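DNA polymerase sliding clamp 2 (Thermococcus kodakarensis, PDB 3LX2) forms a trimeric ring that probably encircles DNA and acts as a sliding platform, tethering the polymerase and other DNA-processing proteins during replication. Local coordinates at residues D42-V47 with V202-D207; G139-A144 with D216-R221; K146-K149 with S154-F157; I220-G223 with P227-L230; L230-R235 with V240-A245. All coordinates share one frame; numbering follows the deposited sequence.

Contact 1. Residues D42-V47 with V202-D207; sequences DPSRVV and VAYLED
Y204, in the first turn of helix 202-209, lays its ring against the type I beta turn D42-R45 and the two valines that follow it, so a helix of the C-terminal half of the PCNA fold meets a loop of the N-terminal half. The apolar part is a CH-pi contact: V46 CG1 stands 4.0 Å from the centroid of the Y204 ring, almost exactly on the ring normal. V47 comes in at a slant, neither over a face nor at an edge, and meets the ring near its CB end; the 3.2 Å between V47 CG2 and Y204 CD1 is tighter than normal van der Waals contact and so doubtful in detail. F23 also packs on Y204 and on V47.

Polar groups gather toward the far end of the ring without bonding to it across the contact. The carboxylate plane of D42 is turned 71° from the ring. That carboxylate is busy with its own loop: V47 N donates to D42 OD2 at 2.6 Å, approaching from above the carboxylate plane, and S44 N makes a weak bond to D42 OD1. With CG between its backbone N and carbonyl carbon (chi1 84°), D42 folds back over the turn. At the phenol end, S44 OG stands 4.0 Å from Y204 OH.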
# COMPACT_ATOMS: atom_id res chain seq x y z
N ASP A 42 -8.58 -18.56 -23.73
CA ASP A 42 -7.96 -17.27 -24.08
C ASP A 42 -7.61 -17.18 -25.58
O ASP A 42 -7.39 -18.21 -26.23
CB ASP A 42 -6.73 -16.99 -23.19
CG ASP A 42 -5.47 -17.64 -23.67
OD1 ASP A 42 -4.46 -16.92 -23.88
OD2 ASP A 42 -5.47 -18.88 -23.87
N PRO A 43 -7.51 -15.96 -26.12
CA PRO A 43 -7.24 -15.81 -27.54
C PRO A 43 -5.89 -16.42 -27.97
O PRO A 43 -5.69 -16.73 -29.15
CB PRO A 43 -7.21 -14.27 -27.75
CG PRO A 43 -7.48 -13.65 -26.43
CD PRO A 43 -7.28 -14.70 -25.39
N SER A 44 -4.99 -16.62 -27.02
CA SER A 44 -3.71 -17.26 -27.33
C SER A 44 -3.84 -18.75 -27.38
O SER A 44 -2.89 -19.45 -27.73
CB SER A 44 -2.71 -16.94 -26.24
OG SER A 44 -1.41 -17.09 -26.79
N ARG A 45 -5.00 -19.25 -26.98
CA ARG A 45 -5.23 -20.67 -26.81
C ARG A 45 -4.22 -21.27 -25.85
O ARG A 45 -3.94 -22.46 -25.90
CB ARG A 45 -5.14 -21.41 -28.15
CG ARG A 45 -5.83 -20.71 -29.31
CD ARG A 45 -7.28 -20.62 -28.99
NE ARG A 45 -8.04 -19.84 -29.97
CZ ARG A 45 -9.24 -19.35 -29.71
NH1 ARG A 45 -9.77 -19.54 -28.51
NH2 ARG A 45 -9.91 -18.67 -30.63
N VAL A 46 -3.64 -20.47 -24.97
CA VAL A 46 -2.80 -21.06 -23.97
C VAL A 46 -3.58 -21.51 -22.72
O VAL A 46 -3.12 -22.44 -22.02
CB VAL A 46 -1.62 -20.17 -23.63
CG1 VAL A 46 -0.82 -20.78 -22.53
CG2 VAL A 46 -0.74 -20.09 -24.84
N VAL A 47 -4.75 -20.92 -22.47
CA VAL A 47 -5.44 -21.04 -21.19
C VAL A 47 -6.91 -21.41 -21.33
O VAL A 47 -7.66 -20.73 -21.98
CB VAL A 47 -5.26 -19.73 -20.32
CG1 VAL A 47 -6.11 -19.75 -19.09
CG2 VAL A 47 -3.84 -19.57 -19.90
N VAL A 202 5.21 -18.97 -16.70
CA VAL A 202 5.10 -18.37 -15.39
C VAL A 202 3.96 -17.36 -15.22
O VAL A 202 3.23 -17.35 -14.18
CB VAL A 202 6.46 -17.74 -15.02
CG1 VAL A 202 6.34 -16.77 -13.86
CG2 VAL A 202 7.41 -18.86 -14.68
N ALA A 203 3.80 -16.51 -16.23
CA ALA A 203 2.89 -15.38 -16.13
C ALA A 203 1.53 -15.95 -15.96
O ALA A 203 0.78 -15.59 -15.05
CB ALA A 203 2.94 -14.57 -17.42
N TYR A 204 1.20 -16.87 -16.84
CA TYR A 204 -0.07 -17.58 -16.75
C TYR A 204 -0.41 -18.18 -15.33
O TYR A 204 -1.49 -17.90 -14.78
CB TYR A 204 -0.18 -18.59 -17.92
CG TYR A 204 -0.20 -17.91 -19.32
CD1 TYR A 204 -1.40 -17.43 -19.86
CD2 TYR A 204 0.97 -17.74 -20.07
CE1 TYR A 204 -1.43 -16.80 -21.13
CE2 TYR A 204 0.95 -17.09 -21.35
CZ TYR A 204 -0.26 -16.64 -21.87
OH TYR A 204 -0.33 -16.01 -23.12
N LEU A 205 0.52 -18.91 -14.72
CA LEU A 205 0.27 -19.59 -13.44
C LEU A 205 0.07 -18.63 -12.26
O LEU A 205 -0.77 -18.85 -11.35
CB LEU A 205 1.40 -20.58 -13.13
CG LEU A 205 1.83 -21.64 -14.19
CD1 LEU A 205 2.57 -22.74 -13.55
CD2 LEU A 205 0.69 -22.25 -14.98
N GLU A 206 0.86 -17.57 -12.28
CA GLU A 206 0.88 -16.57 -11.26
C GLU A 206 -0.47 -15.83 -11.24
O GLU A 206 -0.94 -15.43 -10.18
CB GLU A 206 2.04 -15.61 -11.53
CG GLU A 206 1.86 -14.19 -10.95
CD GLU A 206 3.15 -13.34 -11.03
OE1 GLU A 206 3.56 -12.97 -12.18
OE2 GLU A 206 3.72 -13.08 -9.92
N ASP A 207 -1.04 -15.62 -12.41
CA ASP A 207 -2.36 -15.00 -12.51
C ASP A 207 -3.49 -15.94 -12.06
O ASP A 207 -4.50 -15.50 -11.51
CB ASP A 207 -2.64 -14.48 -13.92
CG ASP A 207 -2.01 -13.11 -14.20
OD1 ASP A 207 -1.64 -12.38 -13.25
OD2 ASP A 207 -1.92 -12.74 -15.39

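Contact 2. Residues G139-A144 with D216-R221; sequences GALKRA and DEVIIR
L141 of helix 138-151 and I220 of strand 217-222 reach toward each other tip to tip, joining a helix to the sheet beneath it in the C-terminal half of the clamp subunit. The packed part is small and wholly apolar. Both methyls of the leucine straddle the end of the isoleucine: L141 CD1 and L141 CD2 each lie 3.9 Å from I220 CD1. Two residues earlier, on the same face, V218 CG1 touches L141 CD1 more loosely, at 4.2 Å. The isoleucine gets there because its CG1 is anti to its carbonyl carbon (chi1 -67°) and the chain then runs on nearly extended, carrying CD1 toward the helix. V136 of the adjoining strand packs on all three residues, and F166 also covers L141.

Away from this cluster the helix turns polar: K142, partly exposed, gives its amine to the backbone O of L212, while R143 makes a salt bridge to D87 of a neighbouring subunit, part of the joint that closes the ring. Charged groups of this helix are therefore spent on the loop before strand 217-222 and on the trimer interface. Between the side chains of L141, V218 and I220 the attraction is dispersion and the exclusion of water, with nothing polar to satisfy.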
# COMPACT_ATOMS: atom_id res chain seq x y z
N GLY A 139 0.15 -21.52 -1.29
CA GLY A 139 1.32 -20.75 -0.85
C GLY A 139 2.62 -21.36 -1.34
O GLY A 139 3.55 -20.66 -1.70
N ALA A 140 2.65 -22.69 -1.38
CA ALA A 140 3.81 -23.42 -1.89
C ALA A 140 3.97 -23.14 -3.38
O ALA A 140 5.04 -22.66 -3.80
CB ALA A 140 3.68 -24.92 -1.61
N LEU A 141 2.94 -23.44 -4.18
CA LEU A 141 2.98 -23.07 -5.59
C LEU A 141 3.34 -21.62 -5.76
O LEU A 141 4.22 -21.31 -6.53
CB LEU A 141 1.67 -23.30 -6.30
CG LEU A 141 1.39 -24.76 -6.63
CD1 LEU A 141 0.38 -24.83 -7.77
CD2 LEU A 141 2.66 -25.53 -6.99
N LYS A 142 2.68 -20.72 -5.04
CA LYS A 142 2.91 -19.29 -5.31
C LYS A 142 4.37 -18.98 -5.04
O LYS A 142 4.91 -18.07 -5.61
CB LYS A 142 2.05 -18.39 -4.46
CG LYS A 142 0.62 -18.31 -4.97
CD LYS A 142 -0.15 -17.16 -4.35
CE LYS A 142 -0.80 -17.52 -3.06
NZ LYS A 142 -1.76 -16.46 -2.61
N ARG A 143 4.99 -19.78 -4.19
CA ARG A 143 6.38 -19.59 -3.88
C ARG A 143 7.11 -19.99 -5.15
O ARG A 143 7.72 -19.16 -5.80
CB ARG A 143 6.81 -20.47 -2.67
CG ARG A 143 8.25 -21.11 -2.71
CD ARG A 143 9.49 -20.13 -2.71
NE ARG A 143 9.41 -19.02 -1.73
CZ ARG A 143 9.99 -18.99 -0.52
NH1 ARG A 143 10.73 -20.01 -0.05
NH2 ARG A 143 9.83 -17.92 0.24
N ALA A 144 7.01 -21.27 -5.48
CA ALA A 144 7.66 -21.82 -6.64
C ALA A 144 7.54 -20.87 -7.82
O ALA A 144 8.55 -20.41 -8.41
CB ALA A 144 7.05 -23.12 -6.97
N ASP A 216 -5.50 -22.63 0.92
CA ASP A 216 -6.24 -23.38 -0.14
C ASP A 216 -5.46 -24.55 -0.77
O ASP A 216 -4.31 -24.42 -1.25
CB ASP A 216 -6.77 -22.46 -1.25
CG ASP A 216 -7.70 -21.36 -0.73
OD1 ASP A 216 -8.33 -21.55 0.33
OD2 ASP A 216 -7.78 -20.29 -1.36
N GLU A 217 -6.09 -25.70 -0.77
CA GLU A 217 -5.58 -26.83 -1.52
C GLU A 217 -5.80 -26.62 -3.02
O GLU A 217 -6.85 -26.10 -3.46
CB GLU A 217 -6.25 -28.10 -1.05
CG GLU A 217 -5.91 -28.43 0.40
CD GLU A 217 -6.62 -29.67 0.97
OE1 GLU A 217 -6.90 -30.65 0.23
OE2 GLU A 217 -6.87 -29.64 2.20
N VAL A 218 -4.75 -26.97 -3.78
CA VAL A 218 -4.76 -26.92 -5.20
C VAL A 218 -4.36 -28.28 -5.69
O VAL A 218 -3.35 -28.81 -5.27
CB VAL A 218 -3.68 -25.96 -5.76
CG1 VAL A 218 -3.65 -26.02 -7.33
CG2 VAL A 218 -3.83 -24.53 -5.19
N ILE A 219 -5.12 -28.78 -6.65
CA ILE A 219 -4.86 -30.05 -7.31
C ILE A 219 -4.09 -29.80 -8.61
O ILE A 219 -4.45 -28.94 -9.40
CB ILE A 219 -6.22 -30.76 -7.60
CG1 ILE A 219 -6.90 -31.12 -6.26
CG2 ILE A 219 -6.06 -31.93 -8.61
CD1 ILE A 219 -8.28 -31.83 -6.38
N ILE A 220 -3.06 -30.61 -8.84
CA ILE A 220 -2.18 -30.48 -10.00
C ILE A 220 -2.13 -31.79 -10.76
O ILE A 220 -2.10 -32.82 -10.14
CB ILE A 220 -0.76 -30.18 -9.56
CG1 ILE A 220 -0.68 -28.81 -8.94
CG2 ILE A 220 0.19 -30.24 -10.75
CD1 ILE A 220 0.61 -28.66 -8.15
N ARG A 221 -2.13 -31.75 -12.09
CA ARG A 221 -1.92 -32.96 -12.92
C ARG A 221 -1.09 -32.58 -14.13
O ARG A 221 -1.30 -31.48 -14.66
CB ARG A 221 -3.26 -33.56 -13.38
CG ARG A 221 -4.13 -34.17 -12.28
CD ARG A 221 -5.44 -34.76 -12.85
NE ARG A 221 -6.01 -35.80 -11.98
CZ ARG A 221 -7.11 -35.67 -11.21
NH1 ARG A 221 -7.80 -34.51 -11.18
NH2 ARG A 221 -7.53 -36.70 -10.47

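Contact 3. Residues K146-K149 with S154-F157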
# COMPACT_ATOMS: atom_id res chain seq x y z
N LYS A 146 6.70 -17.79 -8.11
CA LYS A 146 7.29 -16.45 -7.96
C LYS A 146 8.85 -16.48 -7.98
O LYS A 146 9.50 -15.52 -8.35
CB LYS A 146 6.82 -15.87 -6.67
CG LYS A 146 6.45 -14.45 -6.75
CD LYS A 146 5.63 -14.06 -5.54
CE LYS A 146 4.13 -14.38 -5.79
NZ LYS A 146 3.21 -13.62 -4.87
N ALA A 147 9.42 -17.62 -7.61
CA ALA A 147 10.85 -17.81 -7.67
C ALA A 147 11.27 -18.07 -9.12
O ALA A 147 12.34 -17.63 -9.57
CB ALA A 147 11.25 -18.94 -6.75
N ALA A 148 10.43 -18.77 -9.86
CA ALA A 148 10.72 -18.98 -11.28
C ALA A 148 10.79 -17.61 -11.97
O ALA A 148 11.83 -17.26 -12.53
CB ALA A 148 9.69 -19.90 -11.94
N LYS A 149 9.72 -16.81 -11.85
CA LYS A 149 9.64 -15.52 -12.53
C LYS A 149 10.94 -14.73 -12.50
O LYS A 149 11.25 -14.04 -13.46
CB LYS A 149 8.49 -14.63 -12.01
CG LYS A 149 8.48 -13.21 -12.60
CD LYS A 149 7.10 -12.65 -12.98
CE LYS A 149 6.37 -12.12 -11.73
NZ LYS A 149 5.70 -10.84 -12.01
N SER A 154 9.49 -19.21 -18.06
CA SER A 154 9.01 -20.58 -18.13
C SER A 154 9.29 -21.25 -16.82
O SER A 154 10.30 -20.92 -16.19
CB SER A 154 9.77 -21.32 -19.20
OG SER A 154 9.17 -21.03 -20.44
N ILE A 155 8.40 -22.15 -16.40
CA ILE A 155 8.64 -22.94 -15.21
C ILE A 155 8.46 -24.40 -15.52
O ILE A 155 7.51 -24.79 -16.21
CB ILE A 155 7.78 -22.47 -13.95
CG1 ILE A 155 8.16 -23.28 -12.70
CG2 ILE A 155 6.29 -22.55 -14.19
CD1 ILE A 155 7.64 -22.71 -11.36
N TYR A 156 9.38 -25.20 -15.00
CA TYR A 156 9.37 -26.64 -15.18
C TYR A 156 8.69 -27.28 -14.02
O TYR A 156 8.98 -26.97 -12.86
CB TYR A 156 10.79 -27.21 -15.34
CG TYR A 156 11.36 -26.98 -16.71
CD1 TYR A 156 11.11 -27.90 -17.74
CD2 TYR A 156 12.11 -25.84 -17.01
CE1 TYR A 156 11.61 -27.71 -19.02
CE2 TYR A 156 12.62 -25.64 -18.30
CZ TYR A 156 12.35 -26.59 -19.30
OH TYR A 156 12.81 -26.44 -20.60
N PHE A 157 7.77 -28.18 -14.36
CA PHE A 157 7.07 -29.03 -13.41
C PHE A 157 7.69 -30.39 -13.63
O PHE A 157 7.66 -30.90 -14.75
CB PHE A 157 5.55 -29.07 -13.73
CG PHE A 157 4.76 -27.97 -13.08
CD1 PHE A 157 3.65 -28.27 -12.28
CD2 PHE A 157 5.11 -26.65 -13.25
CE1 PHE A 157 2.91 -27.29 -11.65
CE2 PHE A 157 4.39 -25.63 -12.62
CZ PHE A 157 3.28 -25.94 -11.82
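The ring of F157 has I155 CG2 at its edge, in the ring plane, and is met edge-to-face by two further aromatic rings, F166 and F222. I155 turns a different branch across the contact, to A148 on helix 138-151. The alanine CB lies alongside the CG1 arm of the isoleucine: A148 CB is 3.5 Å from I155 CD1, and the same methyl is 3.8 Å from both I155 CB and I155 CG1. CG1 is anti to the backbone N (chi1 -176°), which runs that arm along the helix, while CG2 takes the position between N and carbonyl carbon and faces the phenylalanine.

A small residue lets the strand come near: the CA atoms of A148 and I155 are 6.0 Å apart. The helix and strand follow one another in the chain through a short turn, so this is where the end of the helix folds back onto strand 154-159, an inner strand of the sheet it shares with 164-169 and 196-201. V202 packs on both A148 and I155, and A168 adds to the cover of A148.

Around this apolar patch the polar ends turn elsewhere. S154 points its side chain away from the helix, where OG bonds to R247, and K149 makes a salt bridge to E206. On another side of the helix, A147 packs on F111 of a neighbouring subunit. With only carbon atoms meeting between the A148 and I155 side chains, the attraction there is dispersive and depends on close fit and burial.

Contact 4. Residues I220-G223 with P227-L230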
# COMPACT_ATOMS: atom_id res chain seq x y z
N ILE A 220 -3.06 -30.61 -8.84
CA ILE A 220 -2.18 -30.48 -10.00
C ILE A 220 -2.13 -31.79 -10.76
O ILE A 220 -2.10 -32.82 -10.14
CB ILE A 220 -0.76 -30.18 -9.56
CG1 ILE A 220 -0.68 -28.81 -8.94
CG2 ILE A 220 0.19 -30.24 -10.75
CD1 ILE A 220 0.61 -28.66 -8.15
N ARG A 221 -2.13 -31.75 -12.09
CA ARG A 221 -1.92 -32.96 -12.92
C ARG A 221 -1.09 -32.58 -14.13
O ARG A 221 -1.30 -31.48 -14.66
CB ARG A 221 -3.26 -33.56 -13.38
CG ARG A 221 -4.13 -34.17 -12.28
CD ARG A 221 -5.44 -34.76 -12.85
NE ARG A 221 -6.01 -35.80 -11.98
CZ ARG A 221 -7.11 -35.67 -11.21
NH1 ARG A 221 -7.80 -34.51 -11.18
NH2 ARG A 221 -7.53 -36.70 -10.47
N PHE A 222 -0.12 -33.41 -14.53
CA PHE A 222 0.73 -33.12 -15.74
C PHE A 222 1.40 -34.30 -16.45
O PHE A 222 1.10 -35.45 -16.15
CB PHE A 222 1.70 -31.95 -15.51
CG PHE A 222 2.69 -32.17 -14.42
CD1 PHE A 222 2.34 -31.96 -13.10
CD2 PHE A 222 3.99 -32.55 -14.72
CE1 PHE A 222 3.28 -32.15 -12.06
CE2 PHE A 222 4.94 -32.75 -13.70
CZ PHE A 222 4.57 -32.55 -12.37
N GLY A 223 2.27 -34.01 -17.43
CA GLY A 223 3.06 -35.04 -18.11
C GLY A 223 4.05 -34.37 -19.04
O GLY A 223 4.27 -33.14 -18.92
N PRO A 227 -0.95 -30.47 -21.62
CA PRO A 227 -1.51 -29.36 -20.82
C PRO A 227 -1.40 -29.60 -19.31
O PRO A 227 -1.52 -30.74 -18.86
CB PRO A 227 -2.96 -29.33 -21.26
CG PRO A 227 -2.99 -29.93 -22.64
CD PRO A 227 -1.74 -30.73 -22.84
N LEU A 228 -1.11 -28.56 -18.53
CA LEU A 228 -1.11 -28.69 -17.06
C LEU A 228 -2.52 -28.44 -16.51
O LEU A 228 -3.18 -27.51 -16.95
CB LEU A 228 -0.17 -27.66 -16.43
CG LEU A 228 -0.33 -27.28 -14.94
CD1 LEU A 228 0.26 -28.36 -14.03
CD2 LEU A 228 0.32 -25.92 -14.61
N LEU A 229 -2.96 -29.24 -15.53
CA LEU A 229 -4.21 -28.93 -14.78
C LEU A 229 -3.93 -28.31 -13.41
O LEU A 229 -3.09 -28.79 -12.67
CB LEU A 229 -5.14 -30.13 -14.61
CG LEU A 229 -6.35 -29.90 -13.64
CD1 LEU A 229 -7.44 -28.92 -14.20
CD2 LEU A 229 -7.01 -31.22 -13.10
N LEU A 230 -4.59 -27.20 -13.12
CA LEU A 230 -4.65 -26.68 -11.76
C LEU A 230 -6.14 -26.49 -11.49
O LEU A 230 -6.86 -25.77 -12.22
CB LEU A 230 -3.95 -25.34 -11.61
CG LEU A 230 -2.49 -25.06 -11.97
CD1 LEU A 230 -2.15 -23.70 -11.47
CD2 LEU A 230 -1.57 -26.07 -11.33
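L229 and R221 face each other across a beta hairpin and lose the most surface in it. They form an antiparallel hydrogen-bonded pair. L229 N donates to R221 O at 2.9 Å, nearly straight at 171° and in the carbonyl plane; the return bond from R221 N to L229 O is longer, 3.2 Å, with the donor tilted 24° from that plane. Their side chains lie side by side and point the same way. The arginine runs extended from CG to NE, keeping its methylenes beside the leucine, so that R221 CD is 3.9 Å from L229 CD2. That same methyl reaches the edge of the guanidinium, near its plane, next to NH1. W130 packs on both side chains.

I220 buries the next largest share, on the other face, where it forms a non-hydrogen-bonded pair with L230. The two lie alongside each other, with I220 CG1 3.7 Å from L230 CD2. Its second branch turns to L228, placing I220 CG2 3.8 Å from L228 CD1. The backbone adds a CA-H...O contact from I220 CA to L229 O, 3.3 Å long, so this oxygen receives both R221 N and a carbon-bound hydrogen. L228 CD1 also lies beside F222 CB, 4.1 Å away.

The hairpin is formed by strands 217-222 and 228-234 inside the large sheet, flanked by strand 132-137 beyond the first and strand 238-244 beyond the second. Helix 202-209 covers the face bearing L228 and L230, through L205, I208 and L209.

Contact 5. Residues L230-R235 with V240-A245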
# COMPACT_ATOMS: atom_id res chain seq x y z
N LEU A 230 -4.59 -27.20 -13.12
CA LEU A 230 -4.65 -26.68 -11.76
C LEU A 230 -6.14 -26.49 -11.49
O LEU A 230 -6.86 -25.77 -12.22
CB LEU A 230 -3.95 -25.34 -11.61
CG LEU A 230 -2.49 -25.06 -11.97
CD1 LEU A 230 -2.15 -23.70 -11.47
CD2 LEU A 230 -1.57 -26.07 -11.33
N LYS A 231 -6.58 -27.16 -10.43
CA LYS A 231 -7.97 -27.23 -10.06
C LYS A 231 -8.13 -26.81 -8.59
O LYS A 231 -7.38 -27.26 -7.70
CB LYS A 231 -8.47 -28.65 -10.27
CG LYS A 231 -9.87 -28.98 -9.71
CD LYS A 231 -10.23 -30.38 -10.23
CE LYS A 231 -11.54 -30.88 -9.67
NZ LYS A 231 -12.09 -31.95 -10.55
N TYR A 232 -9.09 -25.92 -8.36
CA TYR A 232 -9.50 -25.64 -7.00
C TYR A 232 -10.96 -25.90 -6.68
O TYR A 232 -11.86 -25.50 -7.43
CB TYR A 232 -9.00 -24.30 -6.44
CG TYR A 232 -9.20 -22.97 -7.19
CD1 TYR A 232 -8.23 -22.48 -8.10
CD2 TYR A 232 -10.28 -22.12 -6.88
CE1 TYR A 232 -8.38 -21.21 -8.75
CE2 TYR A 232 -10.43 -20.82 -7.53
CZ TYR A 232 -9.48 -20.39 -8.46
OH TYR A 232 -9.61 -19.14 -9.07
N MET A 233 -11.16 -26.61 -5.57
CA MET A 233 -12.49 -26.91 -5.05
C MET A 233 -12.99 -25.66 -4.38
O MET A 233 -12.23 -25.01 -3.69
CB MET A 233 -12.41 -28.05 -4.06
CG MET A 233 -12.00 -29.34 -4.69
SD MET A 233 -12.82 -29.57 -6.27
CE MET A 233 -12.67 -31.37 -6.43
N VAL A 234 -14.23 -25.25 -4.64
CA VAL A 234 -14.75 -24.01 -3.97
C VAL A 234 -15.84 -24.39 -2.97
O VAL A 234 -16.83 -24.99 -3.32
CB VAL A 234 -15.07 -22.83 -4.95
CG1 VAL A 234 -15.09 -23.28 -6.40
CG2 VAL A 234 -16.35 -22.05 -4.57
N ARG A 235 -15.55 -24.12 -1.70
CA ARG A 235 -16.34 -24.60 -0.57
C ARG A 235 -16.79 -26.04 -0.69
O ARG A 235 -17.96 -26.35 -0.44
CB ARG A 235 -17.58 -23.74 -0.35
CG ARG A 235 -17.32 -22.33 0.16
CD ARG A 235 -18.63 -21.62 0.25
NE ARG A 235 -18.50 -20.20 0.52
CZ ARG A 235 -19.53 -19.40 0.76
NH1 ARG A 235 -20.77 -19.90 0.74
NH2 ARG A 235 -19.32 -18.11 1.00
N VAL A 240 -13.08 -25.29 -9.94
CA VAL A 240 -12.48 -24.36 -10.91
C VAL A 240 -11.18 -24.95 -11.43
O VAL A 240 -10.26 -25.25 -10.67
CB VAL A 240 -12.17 -22.95 -10.34
CG1 VAL A 240 -11.69 -22.04 -11.45
CG2 VAL A 240 -13.37 -22.36 -9.71
N SER A 241 -11.12 -25.07 -12.74
CA SER A 241 -10.13 -25.85 -13.46
C SER A 241 -9.56 -25.02 -14.57
O SER A 241 -10.30 -24.44 -15.35
CB SER A 241 -10.81 -27.03 -14.13
OG SER A 241 -11.40 -27.87 -13.15
N PHE A 242 -8.24 -24.95 -14.60
CA PHE A 242 -7.49 -24.39 -15.68
C PHE A 242 -6.61 -25.46 -16.37
O PHE A 242 -5.87 -26.24 -15.72
CB PHE A 242 -6.60 -23.26 -15.17
CG PHE A 242 -7.36 -22.06 -14.62
CD1 PHE A 242 -7.76 -21.03 -15.46
CD2 PHE A 242 -7.64 -21.95 -13.25
CE1 PHE A 242 -8.43 -19.89 -14.94
CE2 PHE A 242 -8.32 -20.82 -12.75
CZ PHE A 242 -8.72 -19.79 -13.60
N LEU A 243 -6.71 -25.52 -17.69
CA LEU A 243 -5.71 -26.25 -18.47
C LEU A 243 -4.76 -25.25 -19.09
O LEU A 243 -5.19 -24.25 -19.69
CB LEU A 243 -6.35 -27.13 -19.52
CG LEU A 243 -7.40 -28.14 -19.07
CD1 LEU A 243 -8.05 -28.74 -20.30
CD2 LEU A 243 -6.88 -29.24 -18.22
N ILE A 244 -3.46 -25.47 -18.88
CA ILE A 244 -2.47 -24.54 -19.42
C ILE A 244 -1.58 -25.30 -20.40
O ILE A 244 -0.92 -26.28 -20.03
CB ILE A 244 -1.54 -23.93 -18.37
CG1 ILE A 244 -2.34 -23.21 -17.27
CG2 ILE A 244 -0.55 -22.91 -19.05
CD1 ILE A 244 -2.62 -24.06 -16.05
N ALA A 245 -1.58 -24.84 -21.65
CA ALA A 245 -0.79 -25.46 -22.71
C ALA A 245 0.72 -25.40 -22.40
O ALA A 245 1.20 -24.40 -21.84
CB ALA A 245 -1.10 -24.84 -24.08
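V240 O takes the shortest bond of this beta hairpin, from Y232 N at 2.7 Å and in the carbonyl plane, and also receives a CA-H...O contact from K231 CA at 3.1 Å. Strands 228-234 and 238-244 run antiparallel, 174° between their directions, and two hydrogen-bonded pairs tie them: Y232 with V240, and L230 with F242. V240 N answers to Y232 O, though at a more bent 138°, while F242 N gives L230 O a nearly straight bond of 2.9 Å.

The face carrying these four residues holds a CH-pi contact: V240 CB lies over one face of the Y232 ring, offset toward its rim. A chi1 of 52° tucks the Y232 ring in between its own N and C and leans it over the neighbouring strand. Farther along, Y232 CE1 comes to the edge of the F242 ring, 4.0 Å from F242 CE2. Helix 10-21 covers this side with L16 and T19, and helix 202-209 with I208, so helices from both halves of the clamp subunit share one sheet.

K231 and S241 occupy the opposite face, the lysine running on to a salt bridge with E239. Near the turn that joins the strands, V234 CG1 rests 3.8 Å from V240 CG2.

Contacts 4 and 5 are successive strand pairs of one sheet, and contact 2 sets a helix on its strand 217-222; contacts 2 and 4 share I220 and R221, contacts 4 and 5 share L230, and the three centres are 10 to 12 Å apart. L228 N to I244 O, 2.7 Å, is a probable hydrogen bond continuing contact 4 into contact 5. Helix 138-151 carries both contact 2 and contact 3, each of which also touches a neighbouring subunit. Contact 1 reaches the other half of the chain: its V46 O and A245 N of contact 5, 2.9 Å apart, probably form a hydrogen bond, and its L205 packs on F157 and L228. Contacts 3 and 5 do not touch: their nearest atoms are about 5 Å apart.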